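Local coordinates for putative uncharacterized protein (Ustilago maydis, PDB 4GNX), which binds single-stranded DNA through its OB-fold domains, probably as the large subunit of replication protein A, at residues Ala296-Ile301 with Arg398-Asn403; Gly140-Tyr145 with Glu195-Ala200; Arg80-Lys85 with Glu96-Asn101. One frame throughout, in Å; residues are numbered along the deposited sequence.

Contact 1 (Ala296-Ile301 with Arg398-Asn403); sequences ATVVYI and RMYMFN. With nucleotides of chain G.
The backbone holds strands 296-301 and 398-403 together as antiparallel neighbours. A296 and Y400 form a hydrogen-bonded pair. A296 N donates to Y400 O at 3.0 Å. Y400 N donates to A296 O at 2.9 Å. Both bonds run nearly along the C=O axis. T297 and M399 follow as a non-hydrogen-bonded pair. V298 N then bonds to R398 O at 2.8 Å. The two short strand axes lie 131° apart.

Apolar packing fills the face that carries A296, V298 and Y400. F402 CB is directed toward 296-301. A296 CB touches F402 CE1 at 4.0 Å. V298 CG2 is anti to its carbonyl carbon, which sends it to the edge of the F402 ring, 4.1 Å from CZ. The same methyl lies 4.2 Å from Y400 CE1. Y400 CB sits over one face of the F402 ring. On the other face of the sheet, T297 OG1 meets M399 CE, and L9 of another protein chain packs on T297.

DNA contacts come from Y300, beyond the residues that pair with 398-403. Its OH donates a hydrogen bond to OP1 of DT19 of chain G at 2.7 Å. Its CD1 lies 3.4 Å from O4' of DT20 of chain G. Opposite N349, V299 and Y300 share one place, as in a classic beta bulge. Strand 290-310 pairs with 398-411 as strands 1 and 4 do in an OB-fold barrel.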
loop_
_atom_site.group_PDB
_atom_site.type_symbol
_atom_site.label_atom_id
_atom_site.label_comp_id
_atom_site.label_asym_id
_atom_site.label_seq_id
_atom_site.Cartn_x
_atom_site.Cartn_y
_atom_site.Cartn_z
ATOM N N ALA C 296 -8.107 -4.370 -5.632
ATOM C CA ALA C 296 -8.877 -4.013 -6.824
ATOM C C ALA C 296 -10.352 -3.851 -6.534
ATOM O O ALA C 296 -10.835 -4.278 -5.473
ATOM C CB ALA C 296 -8.662 -5.018 -7.932
ATOM N N THR C 297 -11.060 -3.225 -7.471
ATOM C CA THR C 297 -12.474 -2.954 -7.299
ATOM C C THR C 297 -13.246 -3.852 -8.226
ATOM O O THR C 297 -12.908 -3.954 -9.412
ATOM C CB THR C 297 -12.824 -1.503 -7.650
ATOM O OG1 THR C 297 -12.113 -0.616 -6.777
ATOM C CG2 THR C 297 -14.292 -1.264 -7.498
ATOM N N VAL C 298 -14.288 -4.500 -7.703
ATOM C CA VAL C 298 -15.141 -5.272 -8.574
ATOM C C VAL C 298 -15.906 -4.288 -9.442
ATOM O O VAL C 298 -16.632 -3.438 -8.943
ATOM C CB VAL C 298 -16.072 -6.255 -7.825
ATOM C CG1 VAL C 298 -17.089 -6.862 -8.783
ATOM C CG2 VAL C 298 -15.261 -7.365 -7.178
ATOM N N VAL C 299 -15.699 -4.411 -10.746
ATOM C CA VAL C 299 -16.367 -3.599 -11.760
ATOM C C VAL C 299 -17.500 -4.361 -12.476
ATOM O O VAL C 299 -18.457 -3.743 -12.941
ATOM C CB VAL C 299 -15.317 -3.101 -12.768
ATOM C CG1 VAL C 299 -15.883 -2.968 -14.162
ATOM C CG2 VAL C 299 -14.714 -1.799 -12.297
ATOM N N TYR C 300 -17.391 -5.687 -12.576
ATOM C CA TYR C 300 -18.408 -6.500 -13.263
ATOM C C TYR C 300 -18.405 -7.960 -12.833
ATOM O O TYR C 300 -17.344 -8.564 -12.663
ATOM C CB TYR C 300 -18.231 -6.441 -14.790
ATOM C CG TYR C 300 -19.290 -7.213 -15.574
ATOM C CD1 TYR C 300 -20.592 -6.713 -15.704
ATOM C CD2 TYR C 300 -18.994 -8.434 -16.186
ATOM C CE1 TYR C 300 -21.569 -7.403 -16.409
ATOM C CE2 TYR C 300 -19.968 -9.133 -16.892
ATOM C CZ TYR C 300 -21.254 -8.616 -17.002
ATOM O OH TYR C 300 -22.229 -9.300 -17.699
ATOM N N ILE C 301 -19.610 -8.505 -12.670
ATOM C CA ILE C 301 -19.819 -9.945 -12.481
ATOM C C ILE C 301 -20.631 -10.475 -13.646
ATOM O O ILE C 301 -21.668 -9.920 -13.986
ATOM C CB ILE C 301 -20.508 -10.251 -11.143
ATOM C CG1 ILE C 301 -19.716 -9.594 -10.004
ATOM C CG2 ILE C 301 -20.551 -11.750 -10.920
ATOM C CD1 ILE C 301 -20.549 -9.031 -8.878
ATOM N N ARG C 398 -17.192 -2.340 -5.255
ATOM C CA ARG C 398 -16.687 -2.692 -3.925
ATOM C C ARG C 398 -15.248 -3.122 -4.031
ATOM O O ARG C 398 -14.860 -3.739 -5.027
ATOM C CB ARG C 398 -17.496 -3.820 -3.301
ATOM C CG ARG C 398 -18.941 -3.496 -3.064
ATOM C CD ARG C 398 -19.317 -3.936 -1.663
ATOM N NE ARG C 398 -20.756 -4.105 -1.565
ATOM C CZ ARG C 398 -21.557 -3.275 -0.928
ATOM N NH1 ARG C 398 -21.053 -2.220 -0.301
ATOM N NH2 ARG C 398 -22.861 -3.514 -0.904
ATOM N N MET C 399 -14.470 -2.821 -2.994
ATOM C CA MET C 399 -13.014 -2.952 -3.037
ATOM C C MET C 399 -12.461 -4.074 -2.154
ATOM O O MET C 399 -12.835 -4.209 -0.978
ATOM C CB MET C 399 -12.390 -1.625 -2.632
ATOM C CG MET C 399 -10.996 -1.410 -3.180
ATOM S SD MET C 399 -10.407 0.281 -2.967
ATOM C CE MET C 399 -11.833 1.223 -3.550
ATOM N N TYR C 400 -11.549 -4.869 -2.711
ATOM C CA TYR C 400 -11.024 -6.031 -1.976
ATOM C C TYR C 400 -9.538 -6.204 -2.089
ATOM O O TYR C 400 -8.948 -5.849 -3.105
ATOM C CB TYR C 400 -11.668 -7.342 -2.470
ATOM C CG TYR C 400 -13.148 -7.403 -2.274
ATOM C CD1 TYR C 400 -14.016 -6.866 -3.211
ATOM C CD2 TYR C 400 -13.670 -7.970 -1.144
ATOM C CE1 TYR C 400 -15.375 -6.900 -3.021
ATOM C CE2 TYR C 400 -15.030 -8.018 -0.939
ATOM C CZ TYR C 400 -15.876 -7.484 -1.880
ATOM O OH TYR C 400 -17.230 -7.552 -1.658
ATOM N N MET C 401 -8.940 -6.776 -1.050
ATOM C CA MET C 401 -7.648 -7.412 -1.196
ATOM C C MET C 401 -7.896 -8.801 -1.734
ATOM O O MET C 401 -8.651 -9.569 -1.148
ATOM C CB MET C 401 -6.894 -7.482 0.123
ATOM C CG MET C 401 -5.893 -6.344 0.336
ATOM S SD MET C 401 -4.612 -6.177 -0.940
ATOM C CE MET C 401 -4.184 -7.899 -1.210
ATOM N N PHE C 402 -7.283 -9.113 -2.865
ATOM C CA PHE C 402 -7.447 -10.416 -3.487
ATOM C C PHE C 402 -6.162 -11.220 -3.430
ATOM O O PHE C 402 -5.106 -10.772 -3.863
ATOM C CB PHE C 402 -7.833 -10.260 -4.961
ATOM C CG PHE C 402 -9.204 -9.721 -5.190
ATOM C CD1 PHE C 402 -9.372 -8.445 -5.707
ATOM C CD2 PHE C 402 -10.324 -10.499 -4.932
ATOM C CE1 PHE C 402 -10.637 -7.932 -5.937
ATOM C CE2 PHE C 402 -11.594 -10.001 -5.160
ATOM C CZ PHE C 402 -11.752 -8.715 -5.668
ATOM N N ASN C 403 -6.262 -12.424 -2.912
ATOM C CA ASN C 403 -5.140 -13.328 -2.915
ATOM C C ASN C 403 -5.342 -14.329 -4.038
ATOM O O ASN C 403 -6.354 -15.032 -4.091
ATOM C CB ASN C 403 -5.020 -14.033 -1.564
ATOM C CG ASN C 403 -3.710 -14.761 -1.419
ATOM O OD1 ASN C 403 -2.691 -14.303 -1.931
ATOM N ND2 ASN C 403 -3.723 -15.909 -0.740
ATOM P P DT G 20 -22.483 -4.205 -20.455
ATOM O OP1 DT G 20 -23.940 -4.121 -20.175
ATOM O OP2 DT G 20 -21.956 -3.627 -21.720
ATOM O "O5'" DT G 20 -21.670 -3.553 -19.244
ATOM C "C5'" DT G 20 -21.651 -4.161 -17.930
ATOM C "C4'" DT G 20 -20.995 -3.272 -16.893
ATOM O "O4'" DT G 20 -19.600 -3.615 -16.732
ATOM C "C3'" DT G 20 -21.050 -1.759 -17.139
ATOM O "O3'" DT G 20 -21.736 -1.100 -16.063
ATOM C "C2'" DT G 20 -19.593 -1.310 -17.157
ATOM C "C1'" DT G 20 -18.783 -2.593 -17.266
ATOM N N1 DT G 20 -18.409 -2.991 -18.637
ATOM C C2 DT G 20 -17.659 -4.134 -18.800
ATOM O O2 DT G 20 -17.274 -4.820 -17.868
ATOM N N3 DT G 20 -17.370 -4.443 -20.107
ATOM C C4 DT G 20 -17.749 -3.742 -21.237
ATOM O O4 DT G 20 -17.408 -4.141 -22.348
ATOM C C5 DT G 20 -18.541 -2.558 -20.990
ATOM C C7 DT G 20 -18.998 -1.734 -22.152
ATOM C C6 DT G 20 -18.825 -2.245 -19.720
ATOM P P DT G 19 -20.888 -11.245 -20.756
ATOM O OP1 DT G 19 -20.853 -11.011 -19.292
ATOM O OP2 DT G 19 -21.096 -12.625 -21.261
ATOM O "O5'" DT G 19 -22.092 -10.358 -21.319
ATOM C "C5'" DT G 19 -21.884 -9.105 -22.005
ATOM C "C4'" DT G 19 -21.612 -7.995 -21.015
ATOM O "O4'" DT G 19 -20.202 -7.962 -20.703
ATOM C "C3'" DT G 19 -21.920 -6.592 -21.520
ATOM O "O3'" DT G 19 -22.077 -5.752 -20.373
ATOM C "C2'" DT G 19 -20.646 -6.234 -22.266
ATOM C "C1'" DT G 19 -19.568 -6.894 -21.408
ATOM N N1 DT G 19 -18.410 -7.460 -22.139
ATOM C C2 DT G 19 -17.267 -7.725 -21.416
ATOM O O2 DT G 19 -17.166 -7.498 -20.220
ATOM N N3 DT G 19 -16.238 -8.267 -22.149
ATOM C C4 DT G 19 -16.240 -8.564 -23.499
ATOM O O4 DT G 19 -15.239 -9.050 -24.020
ATOM C C5 DT G 19 -17.473 -8.263 -24.196
ATOM C C7 DT G 19 -17.570 -8.551 -25.660
ATOM C C6 DT G 19 -18.483 -7.737 -23.489
#

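Contact 2 (Gly140-Tyr145 with Glu195-Ala200); sequences GILDSY and EKPVLA
This contact is a strand pairing in the second OB domain, where strand 135-152 meets the start of strand 198-207. G140 and L199 form an antiparallel hydrogen-bonded pair. L199 N donates to G140 O at 3.0 Å. The return bond from G140 N to L199 O is 3.2 Å. I141 and V198 are the non-hydrogen-bonded pair beside it. L142 N bonds to P197 O at 3.0 Å, so one more backbone bond is made just ahead of the strand.

I141 CD1 meets V198 CG2 at 3.6 Å. W237 and Y238 of helix 229-242 also pack on I141. L142 CB is directed toward 195-200. L142 CD2 lies 3.8 Å from P197 CD. L142 CB lies 3.9 Å from L199 CD1.

The K196 chain bends at chi2 (75°) and crosses the I141 side chain at about a right angle, its CG beside I141 CG2. It then runs alongside D143. Its NZ donates to a lone pair of D143 O at 2.8 Å, in the carbonyl plane. The salt bridge from NZ to D143 OD1 is long, 3.7 Å. The lysine thus grips the backbone more closely than the carboxylate. Such pairing of strands 1 and 4 closes an OB-fold barrel.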
loop_
_atom_site.group_PDB
_atom_site.type_symbol
_atom_site.label_atom_id
_atom_site.label_comp_id
_atom_site.label_asym_id
_atom_site.label_seq_id
_atom_site.Cartn_x
_atom_site.Cartn_y
_atom_site.Cartn_z
ATOM N N GLY C 140 22.690 -14.484 15.856
ATOM C CA GLY C 140 22.675 -15.942 15.973
ATOM C C GLY C 140 23.893 -16.600 15.361
ATOM O O GLY C 140 24.710 -15.942 14.710
ATOM N N ILE C 141 24.013 -17.906 15.575
ATOM C CA ILE C 141 25.094 -18.687 14.992
ATOM C C ILE C 141 24.717 -19.027 13.563
ATOM O O ILE C 141 23.581 -19.420 13.295
ATOM C CB ILE C 141 25.354 -20.000 15.775
ATOM C CG1 ILE C 141 25.666 -19.725 17.266
ATOM C CG2 ILE C 141 26.452 -20.832 15.119
ATOM C CD1 ILE C 141 27.072 -19.245 17.582
ATOM N N LEU C 142 25.668 -18.842 12.649
ATOM C CA LEU C 142 25.561 -19.370 11.291
ATOM C C LEU C 142 25.783 -20.878 11.329
ATOM O O LEU C 142 26.816 -21.355 11.808
ATOM C CB LEU C 142 26.596 -18.728 10.361
ATOM C CG LEU C 142 26.757 -19.365 8.973
ATOM C CD1 LEU C 142 25.607 -18.977 8.059
ATOM C CD2 LEU C 142 28.090 -18.993 8.341
ATOM N N ASP C 143 24.806 -21.623 10.829
ATOM C CA ASP C 143 24.900 -23.074 10.785
ATOM C C ASP C 143 25.580 -23.525 9.484
ATOM O O ASP C 143 26.585 -24.246 9.501
ATOM C CB ASP C 143 23.506 -23.693 10.924
ATOM C CG ASP C 143 23.519 -25.191 10.749
ATOM O OD1 ASP C 143 24.006 -25.894 11.662
ATOM O OD2 ASP C 143 23.045 -25.659 9.693
ATOM N N SER C 144 25.017 -23.076 8.367
ATOM C CA SER C 144 25.508 -23.376 7.033
ATOM C C SER C 144 24.995 -22.291 6.097
ATOM O O SER C 144 24.201 -21.426 6.498
ATOM C CB SER C 144 25.000 -24.747 6.572
ATOM O OG SER C 144 23.580 -24.789 6.578
ATOM N N TYR C 145 25.438 -22.330 4.849
ATOM C CA TYR C 145 24.932 -21.393 3.868
ATOM C C TYR C 145 24.758 -22.040 2.513
ATOM O O TYR C 145 25.521 -22.929 2.134
ATOM C CB TYR C 145 25.829 -20.169 3.768
ATOM C CG TYR C 145 27.294 -20.464 3.571
ATOM C CD1 TYR C 145 28.125 -20.714 4.668
ATOM C CD2 TYR C 145 27.861 -20.460 2.296
ATOM C CE1 TYR C 145 29.474 -20.966 4.502
ATOM C CE2 TYR C 145 29.213 -20.706 2.120
ATOM C CZ TYR C 145 30.012 -20.962 3.227
ATOM O OH TYR C 145 31.352 -21.218 3.064
ATOM N N GLU C 195 33.811 -22.137 10.435
ATOM C CA GLU C 195 33.788 -22.569 11.825
ATOM C C GLU C 195 32.727 -21.821 12.635
ATOM O O GLU C 195 33.047 -21.070 13.564
ATOM C CB GLU C 195 35.176 -22.464 12.472
ATOM C CG GLU C 195 36.003 -23.745 12.396
ATOM C CD GLU C 195 36.646 -23.973 11.034
ATOM O OE1 GLU C 195 36.561 -23.074 10.165
ATOM O OE2 GLU C 195 37.242 -25.057 10.834
ATOM N N LYS C 196 31.465 -22.031 12.257
ATOM C CA LYS C 196 30.295 -21.625 13.054
ATOM C C LYS C 196 30.358 -20.233 13.713
ATOM O O LYS C 196 30.231 -20.115 14.939
ATOM C CB LYS C 196 29.992 -22.701 14.104
ATOM C CG LYS C 196 28.768 -23.547 13.804
ATOM C CD LYS C 196 28.978 -24.582 12.715
ATOM C CE LYS C 196 27.639 -25.214 12.381
ATOM N NZ LYS C 196 27.698 -26.149 11.226
ATOM N N PRO C 197 30.521 -19.175 12.900
ATOM C CA PRO C 197 30.699 -17.863 13.497
ATOM C C PRO C 197 29.384 -17.322 14.058
ATOM O O PRO C 197 28.315 -17.878 13.788
ATOM C CB PRO C 197 31.148 -17.015 12.310
ATOM C CG PRO C 197 30.436 -17.620 11.145
ATOM C CD PRO C 197 30.349 -19.093 11.434
ATOM N N VAL C 198 29.466 -16.256 14.844
ATOM C CA VAL C 198 28.275 -15.500 15.184
ATOM C C VAL C 198 28.124 -14.403 14.144
ATOM O O VAL C 198 29.102 -13.739 13.786
ATOM C CB VAL C 198 28.343 -14.887 16.600
ATOM C CG1 VAL C 198 27.034 -14.181 16.930
ATOM C CG2 VAL C 198 28.637 -15.962 17.637
ATOM N N LEU C 199 26.899 -14.237 13.651
ATOM C CA LEU C 199 26.575 -13.145 12.740
ATOM C C LEU C 199 25.516 -12.242 13.337
ATOM O O LEU C 199 24.509 -12.721 13.877
ATOM C CB LEU C 199 26.081 -13.680 11.409
ATOM C CG LEU C 199 27.028 -14.585 10.635
ATOM C CD1 LEU C 199 26.395 -14.967 9.301
ATOM C CD2 LEU C 199 28.386 -13.930 10.436
ATOM N N ALA C 200 25.752 -10.936 13.226
ATOM C CA ALA C 200 24.870 -9.921 13.804
ATOM C C ALA C 200 24.272 -9.038 12.711
ATOM O O ALA C 200 24.998 -8.439 11.917
ATOM C CB ALA C 200 25.629 -9.079 14.822
#

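Contact 3 (Arg80-Lys85 with Glu96-Asn101)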
loop_
_atom_site.group_PDB
_atom_site.type_symbol
_atom_site.label_atom_id
_atom_site.label_comp_id
_atom_site.label_asym_id
_atom_site.label_seq_id
_atom_site.Cartn_x
_atom_site.Cartn_y
_atom_site.Cartn_z
ATOM N N ARG C 80 28.220 18.682 -1.409
ATOM C CA ARG C 80 26.935 19.369 -1.584
ATOM C C ARG C 80 25.859 18.774 -0.687
ATOM O O ARG C 80 25.792 17.565 -0.490
ATOM C CB ARG C 80 26.469 19.368 -3.055
ATOM C CG ARG C 80 27.580 19.677 -4.054
ATOM C CD ARG C 80 27.206 20.536 -5.274
ATOM N NE ARG C 80 28.404 20.723 -6.114
ATOM C CZ ARG C 80 28.461 21.374 -7.275
ATOM N NH1 ARG C 80 27.378 21.944 -7.799
ATOM N NH2 ARG C 80 29.623 21.451 -7.923
ATOM N N VAL C 81 25.037 19.651 -0.123
ATOM C CA VAL C 81 23.834 19.236 0.575
ATOM C C VAL C 81 22.681 19.391 -0.392
ATOM O O VAL C 81 22.423 20.491 -0.902
ATOM C CB VAL C 81 23.522 20.107 1.791
ATOM C CG1 VAL C 81 22.286 19.573 2.482
ATOM C CG2 VAL C 81 24.701 20.161 2.740
ATOM N N ASN C 82 21.995 18.278 -0.612
ATOM C CA ASN C 82 20.925 18.177 -1.577
ATOM C C ASN C 82 19.629 17.790 -0.943
ATOM O O ASN C 82 19.623 17.292 0.171
ATOM C CB ASN C 82 21.269 17.093 -2.573
ATOM C CG ASN C 82 22.054 17.624 -3.726
ATOM O OD1 ASN C 82 21.839 18.760 -4.172
ATOM N ND2 ASN C 82 22.974 16.813 -4.230
ATOM N N ILE C 83 18.539 18.016 -1.669
ATOM C CA ILE C 83 17.229 17.518 -1.296
ATOM C C ILE C 83 17.238 15.999 -1.325
ATOM O O ILE C 83 17.677 15.412 -2.299
ATOM C CB ILE C 83 16.173 17.988 -2.297
ATOM C CG1 ILE C 83 16.314 19.494 -2.578
ATOM C CG2 ILE C 83 14.772 17.603 -1.836
ATOM C CD1 ILE C 83 16.126 20.397 -1.376
ATOM N N ALA C 84 16.769 15.363 -0.257
ATOM C CA ALA C 84 16.785 13.911 -0.178
ATOM C C ALA C 84 15.851 13.318 -1.217
ATOM O O ALA C 84 14.769 13.859 -1.448
ATOM C CB ALA C 84 16.388 13.461 1.208
ATOM N N LYS C 85 16.264 12.236 -1.872
ATOM C CA LYS C 85 15.320 11.457 -2.681
ATOM C C LYS C 85 14.870 10.250 -1.876
ATOM O O LYS C 85 15.504 9.197 -1.907
ATOM C CB LYS C 85 15.944 11.001 -3.983
ATOM C CG LYS C 85 16.484 12.139 -4.806
ATOM C CD LYS C 85 16.649 11.697 -6.237
ATOM C CE LYS C 85 17.493 12.686 -7.011
ATOM N NZ LYS C 85 17.356 12.417 -8.470
ATOM N N GLU C 96 20.193 15.264 1.849
ATOM C CA GLU C 96 21.298 14.305 1.733
ATOM C C GLU C 96 22.571 14.946 1.158
ATOM O O GLU C 96 22.551 16.110 0.733
ATOM C CB GLU C 96 20.904 13.002 1.010
ATOM C CG GLU C 96 20.154 13.132 -0.303
ATOM C CD GLU C 96 19.339 11.876 -0.660
ATOM O OE1 GLU C 96 19.173 11.617 -1.877
ATOM O OE2 GLU C 96 18.833 11.156 0.251
ATOM N N ILE C 97 23.676 14.199 1.184
ATOM C CA ILE C 97 24.961 14.705 0.718
ATOM C C ILE C 97 25.401 14.060 -0.585
ATOM O O ILE C 97 25.278 12.850 -0.755
ATOM C CB ILE C 97 26.043 14.431 1.747
ATOM C CG1 ILE C 97 25.812 15.271 3.004
ATOM C CG2 ILE C 97 27.424 14.664 1.145
ATOM C CD1 ILE C 97 26.593 14.767 4.201
ATOM N N THR C 98 25.923 14.864 -1.502
ATOM C CA THR C 98 26.536 14.320 -2.714
ATOM C C THR C 98 28.016 14.684 -2.743
ATOM O O THR C 98 28.386 15.847 -2.601
ATOM C CB THR C 98 25.872 14.818 -4.014
ATOM O OG1 THR C 98 24.465 14.963 -3.821
ATOM C CG2 THR C 98 26.095 13.836 -5.140
ATOM N N PHE C 99 28.858 13.675 -2.919
ATOM C CA PHE C 99 30.279 13.889 -3.014
ATOM C C PHE C 99 30.626 14.508 -4.359
ATOM O O PHE C 99 30.315 13.959 -5.421
ATOM C CB PHE C 99 31.034 12.579 -2.844
ATOM C CG PHE C 99 30.789 11.898 -1.536
ATOM C CD1 PHE C 99 30.621 12.634 -0.361
ATOM C CD2 PHE C 99 30.774 10.505 -1.465
ATOM C CE1 PHE C 99 30.411 11.997 0.857
ATOM C CE2 PHE C 99 30.564 9.862 -0.253
ATOM C CZ PHE C 99 30.387 10.609 0.911
ATOM N N GLU C 100 31.262 15.669 -4.282
ATOM C CA GLU C 100 31.858 16.323 -5.438
ATOM C C GLU C 100 33.371 16.040 -5.455
ATOM O O GLU C 100 33.906 15.419 -4.530
ATOM C CB GLU C 100 31.549 17.831 -5.421
ATOM C CG GLU C 100 31.778 18.507 -4.069
ATOM C CD GLU C 100 31.322 19.963 -4.020
ATOM O OE1 GLU C 100 31.202 20.609 -5.092
ATOM O OE2 GLU C 100 31.091 20.469 -2.895
ATOM N N ASN C 101 34.055 16.482 -6.504
ATOM C CA ASN C 101 35.491 16.249 -6.603
ATOM C C ASN C 101 36.340 16.957 -5.548
ATOM O O ASN C 101 37.395 16.458 -5.173
ATOM C CB ASN C 101 35.998 16.520 -8.016
ATOM C CG ASN C 101 35.775 15.340 -8.939
ATOM O OD1 ASN C 101 35.848 15.473 -10.157
ATOM N ND2 ASN C 101 35.495 14.169 -8.356
#
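E96 lies across the end of strand 80-83. Its CG sits between the backbone N and the carbonyl carbon (chi1 48°), and the chain is extended beyond CG. This brings the carboxylate over A84, with OE2 3.5 Å from A84 CB. K85 N donates a nearly straight hydrogen bond to E96 OE1 at 3.0 Å, from above the carboxylate plane. The K85 side chain crosses E96 at about a right angle, and its NZ forms a salt bridge with a DNA phosphate.

R80 and E100 also cross at about a right angle. R80 bends at chi2, and its NE makes a hydrogen-bonded salt bridge to E100 OE1 at 3.0 Å. OE1 lies near the guanidinium plane but is met from above its own carboxylate plane. The two planes are 61° apart. NH2 adds a weak bond to the same oxygen. R80 NH1 has a long, weak ion pair with a DNA phosphate.

The two strands form a beta hairpin at one edge of the first OB domain's sheet. R80 with T98 and N82 with E96 are its hydrogen-bonded pairs. V81 and I97 are the non-hydrogen-bonded pair between them, and W16 packs on both.

N82 and T98 cross obliquely on the same face as R80 and E96. N82 ND2 donates to T98 OG1, which lies near the amide plane. N82 N donates to E96 O at 2.6 Å nearly along the C=O axis.

Contacts 1 and 2 are buried, and contact 3 is at the surface. They follow one another along the chain in three separate OB domains, with centres 37 to 45 Å apart and no touch between them. Contacts 1 and 2 pair distant parts of the sequence and hold equivalent elements: a long first strand against a later one. Their side chains are mainly apolar, although contact 2 adds a lysine bonded to a backbone oxygen. Contact 3 is a local hairpin, and its side chains meet mostly through charged and polar groups. Contacts 1 and 3 reach DNA, through a tyrosine hydroxyl and a lysine amine respectively. Contact 2 stays about 13 Å from the nucleic acid at its nearest atom.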